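Local coordinates for EXOU (PDB 4AKX), which is a type III secreted cytotoxin of the patatin-like phospholipase family that probably damages host cells by hydrolysing membrane phospholipids, and is bound by the chaperone SpcU, at residues E529-A541 / P561-R573. Residues are numbered along the deposited sequence; the frame is centred on the assembly and turned at random. Where two conformers were deposited one is given.
Sequences ERLAWLAAELNHA and PVLAAALAEAQRR
Ala535 and Ala566 bring their CA atoms within 4.2 Å where helix 529-537 crosses helix 561-573 at -63°, the two axes 8.1 Å apart at closest approach. It is an alanine-lined helix crossing in the middle helical domain of ExoU: the Ala535 methyl sits against Ala565 CB and the backbone N of Ala566, and small side chains let the backbones come this close. Leucines flank the crossing. Leu531, its CG anti to the backbone N (chi1 -175°), reaches CD1 to Val562 CG2 at 3.8 Å; Leu538 lays CD2 on the Ala566 methyl and crosses Val562 at about a right angle. Helix 544-552, from the connection between the segments, adds Leu550 against Asn539 and Ala566. Just past the helix end, Asn539 turns its amide back: ND2 donates to Ala535 O at 2.9 Å, from above the carbonyl plane, which fixes the amide, and a weak bond to Ala566 O at 3.4 Å adds a link to the other helix. Its CB lies over one face of the Arg573 guanidinium, beside which Glu569, one turn earlier, is a salt-bridge partner of doubtful close geometry. A water bridges the two helices here, donating to Ala536 O and accepting from Arg573 NH2 at 2.8 Å.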
loop_
_atom_site.group_PDB
_atom_site.type_symbol
_atom_site.label_atom_id
_atom_site.label_comp_id
_atom_site.label_asym_id
_atom_site.label_seq_id
_atom_site.Cartn_x
_atom_site.Cartn_y
_atom_site.Cartn_z
ATOM N N GLU B 529 30.702 -5.924 -26.855
ATOM C CA GLU B 529 31.506 -5.129 -25.938
ATOM C C GLU B 529 32.340 -4.093 -26.648
ATOM O O GLU B 529 32.470 -2.967 -26.162
ATOM C CB GLU B 529 32.404 -6.025 -25.106
ATOM C CG GLU B 529 31.676 -6.636 -23.919
ATOM C CD GLU B 529 30.731 -7.804 -24.253
ATOM O OE1 GLU B 529 30.931 -8.509 -25.277
ATOM O OE2 GLU B 529 29.797 -8.036 -23.445
ATOM N N ARG B 530 32.898 -4.471 -27.802
ATOM C CA ARG B 530 33.812 -3.610 -28.550
ATOM C C ARG B 530 33.095 -2.550 -29.372
ATOM O O ARG B 530 33.620 -1.466 -29.577
ATOM C CB ARG B 530 34.643 -4.448 -29.500
ATOM C CG ARG B 530 35.706 -5.279 -28.826
ATOM C CD ARG B 530 36.501 -6.074 -29.838
ATOM N NE ARG B 530 37.608 -6.744 -29.190
ATOM C CZ ARG B 530 38.618 -7.299 -29.837
ATOM N NH1 ARG B 530 38.646 -7.289 -31.183
ATOM N NH2 ARG B 530 39.594 -7.870 -29.144
ATOM N N LEU B 531 31.950 -2.921 -29.938
ATOM C CA LEU B 531 31.033 -1.973 -30.563
ATOM C C LEU B 531 30.632 -0.877 -29.574
ATOM O O LEU B 531 30.587 0.282 -29.937
ATOM C CB LEU B 531 29.773 -2.714 -31.030
ATOM C CG LEU B 531 28.710 -1.950 -31.810
ATOM C CD1 LEU B 531 29.303 -1.271 -33.046
ATOM C CD2 LEU B 531 27.631 -2.891 -32.227
ATOM N N ALA B 532 30.295 -1.248 -28.330
ATOM C CA ALA B 532 29.999 -0.254 -27.332
ATOM C C ALA B 532 31.225 0.674 -27.143
ATOM O O ALA B 532 31.078 1.894 -27.079
ATOM C CB ALA B 532 29.616 -0.924 -26.056
ATOM N N TRP B 533 32.426 0.101 -27.140
ATOM C CA TRP B 533 33.625 0.879 -26.840
ATOM C C TRP B 533 33.882 1.837 -27.980
ATOM O O TRP B 533 34.161 3.049 -27.773
ATOM C CB TRP B 533 34.823 -0.060 -26.568
ATOM C CG TRP B 533 36.138 0.638 -26.228
ATOM C CD1 TRP B 533 36.632 0.950 -24.975
ATOM C CD2 TRP B 533 37.179 1.112 -27.168
ATOM N NE1 TRP B 533 37.861 1.590 -25.069
ATOM C CE2 TRP B 533 38.231 1.717 -26.351
ATOM C CE3 TRP B 533 37.310 1.127 -28.542
ATOM C CZ2 TRP B 533 39.370 2.256 -26.906
ATOM C CZ3 TRP B 533 38.480 1.667 -29.102
ATOM C CH2 TRP B 533 39.471 2.231 -28.306
ATOM N N LEU B 534 33.708 1.320 -29.192
ATOM C CA LEU B 534 33.936 2.107 -30.386
ATOM C C LEU B 534 32.942 3.249 -30.535
ATOM O O LEU B 534 33.337 4.374 -30.848
ATOM C CB LEU B 534 33.997 1.243 -31.641
ATOM C CG LEU B 534 35.221 0.298 -31.838
ATOM C CD1 LEU B 534 34.907 -0.725 -32.929
ATOM C CD2 LEU B 534 36.512 1.041 -32.191
ATOM N N ALA B 535 31.689 3.017 -30.196
ATOM C CA ALA B 535 30.747 4.117 -30.162
ATOM C C ALA B 535 31.146 5.223 -29.129
ATOM O O ALA B 535 31.269 6.429 -29.485
ATOM C CB ALA B 535 29.347 3.611 -29.906
ATOM N N ALA B 536 31.370 4.826 -27.872
ATOM C CA ALA B 536 31.769 5.791 -26.860
ATOM C C ALA B 536 32.993 6.604 -27.298
ATOM O O ALA B 536 33.013 7.831 -27.128
ATOM C CB ALA B 536 32.021 5.107 -25.541
ATOM N N GLU B 537 33.987 5.936 -27.901
ATOM C CA GLU B 537 35.204 6.637 -28.355
ATOM C C GLU B 537 34.851 7.708 -29.348
ATOM O O GLU B 537 35.459 8.764 -29.404
ATOM C CB GLU B 537 36.205 5.686 -29.011
ATOM C CG GLU B 537 36.973 4.776 -28.055
ATOM C CD GLU B 537 37.507 5.498 -26.826
ATOM O OE1 GLU B 537 38.090 6.594 -26.951
ATOM O OE2 GLU B 537 37.345 4.952 -25.728
ATOM N N LEU B 538 33.841 7.452 -30.130
ATOM C CA LEU B 538 33.495 8.397 -31.143
ATOM C C LEU B 538 32.590 9.501 -30.597
ATOM O O LEU B 538 32.084 10.296 -31.355
ATOM C CB LEU B 538 32.814 7.642 -32.243
ATOM C CG LEU B 538 32.719 8.166 -33.637
ATOM C CD1 LEU B 538 34.095 8.420 -34.184
ATOM C CD2 LEU B 538 32.095 6.992 -34.345
ATOM N N ASN B 539 32.393 9.533 -29.278
ATOM C CA ASN B 539 31.489 10.503 -28.662
ATOM C C ASN B 539 32.170 11.531 -27.804
ATOM O O ASN B 539 31.554 12.487 -27.402
ATOM C CB ASN B 539 30.436 9.812 -27.822
ATOM C CG ASN B 539 29.176 9.490 -28.606
ATOM O OD1 ASN B 539 28.161 10.126 -28.423
ATOM N ND2 ASN B 539 29.236 8.475 -29.455
ATOM N N HIS B 540 33.444 11.346 -27.519
ATOM C CA HIS B 540 34.224 12.388 -26.863
ATOM C C HIS B 540 33.819 13.770 -27.246
ATOM O O HIS B 540 34.113 14.223 -28.363
ATOM C CB HIS B 540 35.685 12.180 -27.153
ATOM C CG HIS B 540 36.324 11.231 -26.208
ATOM N ND1 HIS B 540 36.230 9.904 -26.360
ATOM C CD2 HIS B 540 36.974 11.447 -24.994
ATOM C CE1 HIS B 540 36.834 9.296 -25.336
ATOM N NE2 HIS B 540 37.293 10.245 -24.497
ATOM N N ALA B 541 33.133 14.460 -26.337
ATOM C CA ALA B 541 32.703 15.827 -26.618
ATOM C C ALA B 541 33.879 16.701 -27.051
ATOM O O ALA B 541 33.740 17.567 -27.912
ATOM C CB ALA B 541 32.007 16.431 -25.412
ATOM N N PRO B 561 27.242 0.065 -38.905
ATOM C CA PRO B 561 26.923 -0.262 -37.509
ATOM C C PRO B 561 27.574 0.622 -36.445
ATOM O O PRO B 561 26.958 0.831 -35.395
ATOM C CB PRO B 561 27.452 -1.703 -37.343
ATOM C CG PRO B 561 28.171 -2.024 -38.590
ATOM C CD PRO B 561 27.600 -1.146 -39.656
ATOM N N VAL B 562 28.816 1.077 -36.660
ATOM C CA VAL B 562 29.543 1.743 -35.570
ATOM C C VAL B 562 28.975 3.127 -35.452
ATOM O O VAL B 562 28.595 3.597 -34.369
ATOM C CB VAL B 562 31.039 1.828 -35.823
ATOM C CG1 VAL B 562 31.636 2.972 -35.015
ATOM C CG2 VAL B 562 31.690 0.527 -35.421
ATOM N N LEU B 563 28.831 3.740 -36.606
ATOM C CA LEU B 563 28.171 4.983 -36.695
ATOM C C LEU B 563 26.733 4.895 -36.178
ATOM O O LEU B 563 26.277 5.798 -35.509
ATOM C CB LEU B 563 28.189 5.455 -38.130
ATOM C CG LEU B 563 27.871 6.946 -38.281
ATOM C CD1 LEU B 563 28.732 7.862 -37.374
ATOM C CD2 LEU B 563 27.962 7.325 -39.767
ATOM N N ALA B 564 26.014 3.822 -36.497
ATOM C CA ALA B 564 24.678 3.655 -35.950
ATOM C C ALA B 564 24.705 3.592 -34.427
ATOM O O ALA B 564 23.951 4.288 -33.775
ATOM C CB ALA B 564 24.000 2.455 -36.511
ATOM N N ALA B 565 25.613 2.831 -33.853
ATOM C CA ALA B 565 25.773 2.876 -32.397
ATOM C C ALA B 565 26.065 4.296 -31.858
ATOM O O ALA B 565 25.345 4.806 -30.997
ATOM C CB ALA B 565 26.867 1.924 -31.963
ATOM N N ALA B 566 27.132 4.908 -32.376
ATOM C CA ALA B 566 27.588 6.199 -31.948
ATOM C C ALA B 566 26.438 7.244 -31.959
ATOM O O ALA B 566 26.280 8.058 -31.040
ATOM C CB ALA B 566 28.705 6.634 -32.866
ATOM N N LEU B 567 25.638 7.211 -33.004
ATOM C CA LEU B 567 24.581 8.123 -33.117
ATOM C C LEU B 567 23.574 7.832 -31.988
ATOM O O LEU B 567 23.095 8.750 -31.354
ATOM C CB LEU B 567 23.942 8.009 -34.504
ATOM C CG LEU B 567 24.669 8.602 -35.703
ATOM C CD1 LEU B 567 23.961 8.313 -37.010
ATOM C CD2 LEU B 567 24.848 10.105 -35.558
ATOM N N ALA B 568 23.266 6.569 -31.728
ATOM C CA ALA B 568 22.271 6.267 -30.703
ATOM C C ALA B 568 22.811 6.731 -29.362
ATOM O O ALA B 568 22.116 7.377 -28.563
ATOM C CB ALA B 568 21.947 4.782 -30.657
ATOM N N GLU B 569 24.069 6.427 -29.131
ATOM C CA GLU B 569 24.734 6.848 -27.920
ATOM C C GLU B 569 24.645 8.363 -27.749
ATOM O O GLU B 569 24.372 8.871 -26.665
ATOM C CB GLU B 569 26.187 6.427 -27.992
ATOM C CG GLU B 569 27.074 7.044 -26.938
ATOM C CD GLU B 569 26.662 6.657 -25.523
ATOM O OE1 GLU B 569 25.788 5.739 -25.349
ATOM O OE2 GLU B 569 27.210 7.291 -24.578
ATOM N N ALA B 570 24.876 9.087 -28.828
ATOM C CA ALA B 570 24.756 10.537 -28.764
ATOM C C ALA B 570 23.401 10.997 -28.254
ATOM O O ALA B 570 23.350 11.850 -27.399
ATOM C CB ALA B 570 25.069 11.177 -30.104
ATOM N N GLN B 571 22.311 10.425 -28.770
ATOM C CA GLN B 571 20.994 10.875 -28.400
ATOM C C GLN B 571 20.679 10.527 -26.951
ATOM O O GLN B 571 19.996 11.280 -26.244
ATOM C CB GLN B 571 19.928 10.314 -29.324
ATOM C CG GLN B 571 18.757 11.279 -29.492
ATOM C CD GLN B 571 17.413 10.622 -29.225
ATOM O OE1 GLN B 571 16.576 11.157 -28.482
ATOM N NE2 GLN B 571 17.193 9.453 -29.838
ATOM N N ARG B 572 21.194 9.401 -26.496
ATOM C CA ARG B 572 21.062 9.036 -25.100
ATOM C C ARG B 572 21.635 10.148 -24.235
ATOM O O ARG B 572 20.956 10.688 -23.384
ATOM C CB ARG B 572 21.774 7.724 -24.807
ATOM C CG ARG B 572 21.441 7.178 -23.435
ATOM C CD ARG B 572 22.082 5.814 -23.159
ATOM N NE ARG B 572 23.550 5.849 -23.106
ATOM C CZ ARG B 572 24.260 6.372 -22.108
ATOM N NH1 ARG B 572 23.654 6.933 -21.065
ATOM N NH2 ARG B 572 25.584 6.345 -22.160
ATOM N N ARG B 573 22.890 10.531 -24.505
ATOM C CA ARG B 573 23.514 11.667 -23.800
ATOM C C ARG B 573 22.701 12.956 -23.930
ATOM O O ARG B 573 22.416 13.584 -22.935
ATOM C CB ARG B 573 24.976 11.858 -24.227
ATOM C CG ARG B 573 25.832 10.599 -24.005
ATOM C CD ARG B 573 27.336 10.833 -24.118
ATOM N NE ARG B 573 28.083 9.571 -24.079
ATOM C CZ ARG B 573 29.390 9.470 -24.356
ATOM N NH1 ARG B 573 30.080 10.545 -24.689
ATOM N NH2 ARG B 573 30.016 8.299 -24.324
HETATM O O HOH W 1 32.753 8.599 -24.250
#